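Local coordinates for NYN domain-containing protein (Vibrio parahaemolyticus, PDB 2QIP) that is of unknown function but, as a member of the NYN family in the PIN clan, may act as an RNA nuclease, at residues R26-S31 against V141-S146; I14-Q19 against F33-F38. All blocks are in the same frame, centred on the assembly; numbering follows the deposited sequence. Where two conformers were deposited one is given.

Interaction 1 of 2, residues R26-S31 against V141-S146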
# COMPACT_ATOMS: atom_id res chain seq x y z
N ARG A 26 -7.69 1.02 21.71
CA ARG A 26 -6.97 1.35 22.95
C ARG A 26 -6.98 2.86 23.22
O ARG A 26 -7.22 3.30 24.35
CB ARG A 26 -5.53 0.82 22.93
CG ARG A 26 -5.34 -0.71 22.95
CD ARG A 26 -6.26 -1.48 23.91
NE ARG A 26 -6.04 -1.13 25.30
CZ ARG A 26 -6.71 -1.65 26.33
NH1 ARG A 26 -6.43 -1.25 27.56
NH2 ARG A 26 -7.65 -2.57 26.13
N GLU A 27 -6.71 3.65 22.19
CA GLU A 27 -6.62 5.11 22.36
C GLU A 27 -7.98 5.74 22.65
O GLU A 27 -8.10 6.60 23.55
CB GLU A 27 -5.97 5.77 21.13
CG GLU A 27 -5.89 7.30 21.21
CD GLU A 27 -5.18 7.92 20.01
OE1 GLU A 27 -4.50 7.19 19.25
OE2 GLU A 27 -5.29 9.16 19.84
N ALA A 28 -9.01 5.34 21.91
CA ALA A 28 -10.33 5.95 22.08
C ALA A 28 -11.11 5.44 23.28
O ALA A 28 -11.86 6.19 23.90
CB ALA A 28 -11.14 5.75 20.82
N TYR A 29 -10.97 4.14 23.57
CA TYR A 29 -11.86 3.46 24.50
C TYR A 29 -11.15 2.69 25.62
O TYR A 29 -11.82 2.15 26.50
CB TYR A 29 -12.75 2.49 23.74
CG TYR A 29 -13.47 3.06 22.55
CD1 TYR A 29 -14.31 4.17 22.66
CD2 TYR A 29 -13.34 2.45 21.28
CE1 TYR A 29 -15.00 4.68 21.54
CE2 TYR A 29 -14.01 2.95 20.18
CZ TYR A 29 -14.84 4.05 20.31
OH TYR A 29 -15.50 4.54 19.20
N ARG A 30 -9.82 2.59 25.56
CA ARG A 30 -9.05 1.64 26.41
C ARG A 30 -9.75 0.27 26.55
O ARG A 30 -9.85 -0.30 27.64
CB ARG A 30 -8.65 2.27 27.76
CG ARG A 30 -7.60 3.37 27.60
CD ARG A 30 -6.17 2.99 28.05
NE ARG A 30 -5.56 1.84 27.37
CZ ARG A 30 -4.24 1.64 27.27
NH1 ARG A 30 -3.37 2.52 27.77
NH2 ARG A 30 -3.77 0.57 26.64
N SER A 31 -10.21 -0.23 25.41
CA SER A 31 -10.94 -1.49 25.32
C SER A 31 -10.46 -2.22 24.09
O SER A 31 -9.78 -1.64 23.25
CB SER A 31 -12.44 -1.23 25.16
OG SER A 31 -12.96 -0.51 26.25
N VAL A 141 -12.96 3.38 14.10
CA VAL A 141 -13.25 4.16 15.31
C VAL A 141 -13.46 5.61 14.85
O VAL A 141 -12.53 6.21 14.33
CB VAL A 141 -12.07 4.07 16.29
CG1 VAL A 141 -12.27 5.04 17.44
CG2 VAL A 141 -11.94 2.64 16.80
N PRO A 142 -14.69 6.15 14.98
CA PRO A 142 -14.96 7.45 14.33
C PRO A 142 -13.98 8.57 14.68
O PRO A 142 -13.52 9.28 13.77
CB PRO A 142 -16.38 7.80 14.78
CG PRO A 142 -17.00 6.48 15.01
CD PRO A 142 -15.90 5.62 15.63
N ARG A 143 -13.61 8.70 15.95
CA ARG A 143 -12.77 9.83 16.36
C ARG A 143 -11.32 9.69 15.87
O ARG A 143 -10.52 10.62 15.99
CB ARG A 143 -12.89 10.10 17.88
CG ARG A 143 -12.23 9.06 18.77
CD ARG A 143 -12.52 9.28 20.28
NE ARG A 143 -13.73 8.61 20.75
CZ ARG A 143 -14.90 9.21 20.99
NH1 ARG A 143 -15.94 8.51 21.43
NH2 ARG A 143 -15.02 10.52 20.79
N LEU A 144 -10.99 8.55 15.27
CA LEU A 144 -9.63 8.29 14.79
C LEU A 144 -9.60 7.84 13.33
O LEU A 144 -8.54 7.45 12.84
CB LEU A 144 -8.93 7.27 15.69
CG LEU A 144 -8.69 7.78 17.13
CD1 LEU A 144 -8.24 6.65 18.06
CD2 LEU A 144 -7.68 8.93 17.15
N THR A 145 -10.75 7.92 12.67
CA THR A 145 -10.87 7.54 11.26
C THR A 145 -10.86 8.76 10.37
O THR A 145 -11.54 9.76 10.64
CB THR A 145 -12.16 6.74 11.01
OG1 THR A 145 -12.08 5.51 11.73
CG2 THR A 145 -12.36 6.40 9.54
N SER A 146 -10.09 8.68 9.29
CA SER A 146 -10.03 9.78 8.33
C SER A 146 -11.38 10.11 7.74
O SER A 146 -12.05 9.20 7.24
CB SER A 146 -9.12 9.34 7.20
OG SER A 146 -9.16 10.27 6.14
O HOH W 1 -14.78 7.34 18.37
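Ala28 and Val141 form the tight centre where the last turn of helix 18-29 meets the loop after strand 135-140. The methyl of Ala28 points at the loop and lies 3.6 Å from Val141 CG1, while Leu144 CD1 comes to 4.1 Å from the same Ala28 CB. CG1 of Val141 stands anti to the backbone N (chi1 171°), the branch that meets both Ala28 CB and Tyr29. Tyr29 and Val141 meet tip to tip, with Tyr29 OH 3.7 Å from Val141 CG1. Ala28 CB also lies over the centre of the Tyr29 ring, so one methyl serves both the ring and the loop. The buried Val141 also touches Thr24 and Cys25, one turn back on the helix.

Toward solvent the packing changes character. The exposed Arg143 lays its aliphatic chain beside the alanine, CD being 3.8 Å from Ala28 CB, and bends at chi3. Its guanidinium stands nearly upright to the tyrosine ring, the planes 83° apart, and NH1 approaches Tyr29 CE1 obliquely at 3.9 Å rather than stacking. On the other flank the carboxylate end of Glu27 lies near the methyls of Leu144, but a second conformer makes that detail doubtful.

An ordered water joins the two sides, donating to Tyr29 OH at 3.0 Å and accepting from Arg143 N at 3.0 Å. The phenol oxygen is also hydrogen-bonded to Ile159 O, beyond strand 155-158. Within the loop, Val141 O is gripped by Leu144 N and Thr145 OG1 from opposite faces of its plane, which fixes the 3-10 turn. No direct hydrogen bond crosses between the segments: apolar contact carries the join, and polar linkage passes through one water.

Interaction 2 of 2, residues I14-Q19 against F33-F38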
# COMPACT_ATOMS: atom_id res chain seq x y z
N ILE A 14 -13.71 -9.66 3.62
CA ILE A 14 -13.39 -8.86 4.80
C ILE A 14 -11.87 -8.78 4.92
O ILE A 14 -11.20 -9.81 4.79
CB ILE A 14 -13.98 -9.48 6.09
CG1 ILE A 14 -15.51 -9.61 6.00
CG2 ILE A 14 -13.58 -8.62 7.31
CD1 ILE A 14 -16.12 -10.45 7.10
N LEU A 15 -11.35 -7.57 5.16
CA LEU A 15 -9.93 -7.37 5.44
C LEU A 15 -9.82 -6.54 6.70
O LEU A 15 -10.33 -5.41 6.74
CB LEU A 15 -9.21 -6.64 4.30
CG LEU A 15 -9.11 -7.39 2.97
CD1 LEU A 15 -10.35 -7.17 2.08
CD2 LEU A 15 -7.84 -6.95 2.24
N VAL A 16 -9.21 -7.11 7.74
CA VAL A 16 -9.02 -6.41 9.01
C VAL A 16 -7.58 -5.97 9.23
O VAL A 16 -6.67 -6.80 9.22
CB VAL A 16 -9.47 -7.26 10.22
CG1 VAL A 16 -9.39 -6.43 11.49
CG2 VAL A 16 -10.89 -7.78 10.02
N ASP A 17 -7.40 -4.67 9.44
CA ASP A 17 -6.10 -4.11 9.77
C ASP A 17 -6.00 -4.24 11.30
O ASP A 17 -6.40 -3.32 12.05
CB ASP A 17 -6.14 -2.65 9.30
CG ASP A 17 -4.83 -1.90 9.46
OD1 ASP A 17 -3.84 -2.41 10.00
OD2 ASP A 17 -4.83 -0.73 9.00
N VAL A 18 -5.53 -5.40 11.78
CA VAL A 18 -5.58 -5.72 13.22
C VAL A 18 -4.83 -4.68 14.05
O VAL A 18 -5.31 -4.29 15.10
CB VAL A 18 -5.04 -7.16 13.48
CG1 VAL A 18 -4.84 -7.42 14.98
CG2 VAL A 18 -5.97 -8.21 12.86
N GLN A 19 -3.68 -4.22 13.55
CA GLN A 19 -2.91 -3.22 14.33
C GLN A 19 -3.69 -1.90 14.47
O GLN A 19 -3.72 -1.30 15.55
CB GLN A 19 -1.55 -2.95 13.67
CG GLN A 19 -0.57 -4.12 13.77
CD GLN A 19 -0.09 -4.39 15.20
OE1 GLN A 19 -0.65 -5.25 15.90
NE2 GLN A 19 0.94 -3.66 15.64
N PHE A 33 -11.42 -4.76 20.68
CA PHE A 33 -12.47 -5.06 19.69
C PHE A 33 -13.04 -6.45 19.89
O PHE A 33 -12.29 -7.42 20.11
CB PHE A 33 -11.81 -4.97 18.32
CG PHE A 33 -12.74 -4.98 17.15
CD1 PHE A 33 -13.63 -3.93 16.90
CD2 PHE A 33 -12.66 -6.01 16.23
CE1 PHE A 33 -14.45 -3.93 15.76
CE2 PHE A 33 -13.47 -6.02 15.09
CZ PHE A 33 -14.36 -4.97 14.86
N ASP A 34 -14.37 -6.55 19.79
CA ASP A 34 -15.05 -7.84 19.89
C ASP A 34 -15.17 -8.47 18.50
O ASP A 34 -16.11 -8.19 17.75
CB ASP A 34 -16.43 -7.67 20.54
CG ASP A 34 -17.12 -8.99 20.80
OD1 ASP A 34 -16.68 -10.03 20.24
OD2 ASP A 34 -18.12 -8.98 21.58
N TYR A 35 -14.22 -9.34 18.17
CA TYR A 35 -14.20 -9.93 16.84
C TYR A 35 -15.37 -10.88 16.61
O TYR A 35 -15.81 -11.05 15.46
CB TYR A 35 -12.88 -10.65 16.60
CG TYR A 35 -11.75 -9.71 16.27
CD1 TYR A 35 -11.49 -9.37 14.95
CD2 TYR A 35 -10.95 -9.17 17.27
CE1 TYR A 35 -10.43 -8.50 14.63
CE2 TYR A 35 -9.90 -8.30 16.97
CZ TYR A 35 -9.66 -7.98 15.64
OH TYR A 35 -8.63 -7.13 15.32
N ASN A 36 -15.88 -11.51 17.67
CA ASN A 36 -17.06 -12.36 17.49
C ASN A 36 -18.31 -11.54 17.14
O ASN A 36 -19.08 -11.93 16.27
CB ASN A 36 -17.34 -13.17 18.75
CG ASN A 36 -16.50 -14.42 18.83
OD1 ASN A 36 -16.62 -15.32 18.01
ND2 ASN A 36 -15.66 -14.48 19.86
N GLN A 37 -18.49 -10.41 17.80
CA GLN A 37 -19.63 -9.53 17.50
C GLN A 37 -19.50 -8.99 16.08
O GLN A 37 -20.47 -8.94 15.34
CB GLN A 37 -19.72 -8.37 18.50
CG GLN A 37 -21.05 -7.60 18.47
CD GLN A 37 -22.21 -8.47 18.95
OE1 GLN A 37 -22.00 -9.54 19.54
NE2 GLN A 37 -23.43 -8.00 18.73
N PHE A 38 -18.29 -8.53 15.74
CA PHE A 38 -18.07 -8.04 14.38
C PHE A 38 -18.41 -9.12 13.34
O PHE A 38 -19.11 -8.85 12.38
CB PHE A 38 -16.63 -7.53 14.19
CG PHE A 38 -16.30 -7.31 12.74
CD1 PHE A 38 -16.76 -6.18 12.08
CD2 PHE A 38 -15.55 -8.25 12.05
CE1 PHE A 38 -16.50 -5.98 10.73
CE2 PHE A 38 -15.30 -8.07 10.68
CZ PHE A 38 -15.77 -6.94 10.03
O HOH W 2 -7.32 -5.84 17.08
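A hydrophobic layer between the parallel sheet and a covering helix, inside the beta-alpha-beta crossover from strand 10-17 to strand 46-55, brings Ile14, Val16 and Val18 against Tyr35 and Phe38. Ile14 and Val16 face helix 35-42, whereas the intervening Leu15 turns to the other face of the sheet and packs on helix 95-105. Ile14 CG2 meets the edge of the Phe38 ring, 3.8 Å from CE2 and close to the ring plane, as the two side chains run past one another antiparallel. The CB of Phe38 points toward the strand, and CG stands anti to the backbone N (chi1 167°). Val16 uses both branches: CG1 reaches the edge of the Tyr35 ring at CE1, 3.9 Å away, and CG2 approaches Phe38 CE2 obliquely at 4.5 Å. Beyond the strand end, both methyls of Val18 approach the phenol oxygen from the same side, CG1 and CG2 each 3.8 Å from Tyr35 OH.

One face of the Tyr35 ring is covered from its own segment by Phe33 CD2, which sits over its centre. Val21 and Leu70 add to the enclosure of this tyrosine, while Phe38 makes an edge-to-face pair with Tyr139. At the start of helix 35-42, Asp34 is the N-cap: its OD1 accepts from Gln37 N at 3.1 Å, with an N-H...O angle of 165°. This ties down the turn that carries Tyr35.

A water lies near the plane of the Tyr35 ring, beside its hydroxyl, and donates to Val18 O at 3.2 Å. Aliphatic branches against the aromatic side chains, two of them at ring edges, carry the contact between strand and helix, and the water gives the phenol oxygen a polar neighbour within an otherwise apolar interface.

The two contacts have centres about 14 Å apart and share helix 18-29, which begins in interaction 2 and ends in interaction 1. Along the chain their segments alternate, 14-19, 26-31, 33-38 and 141-146. The centre of interaction 2 lies about 6 Å from the centre of the chain, and this contact joins central strand 10-17 to helix 35-42; the centre of interaction 1 lies about 15 Å from it, where the far end of helix 18-29 is fastened to the loop between strand 135-140 and helix 147-152. Helix 18-29 therefore links the middle of the six-stranded parallel sheet to its later strands, with all four segments inside the NYN domain.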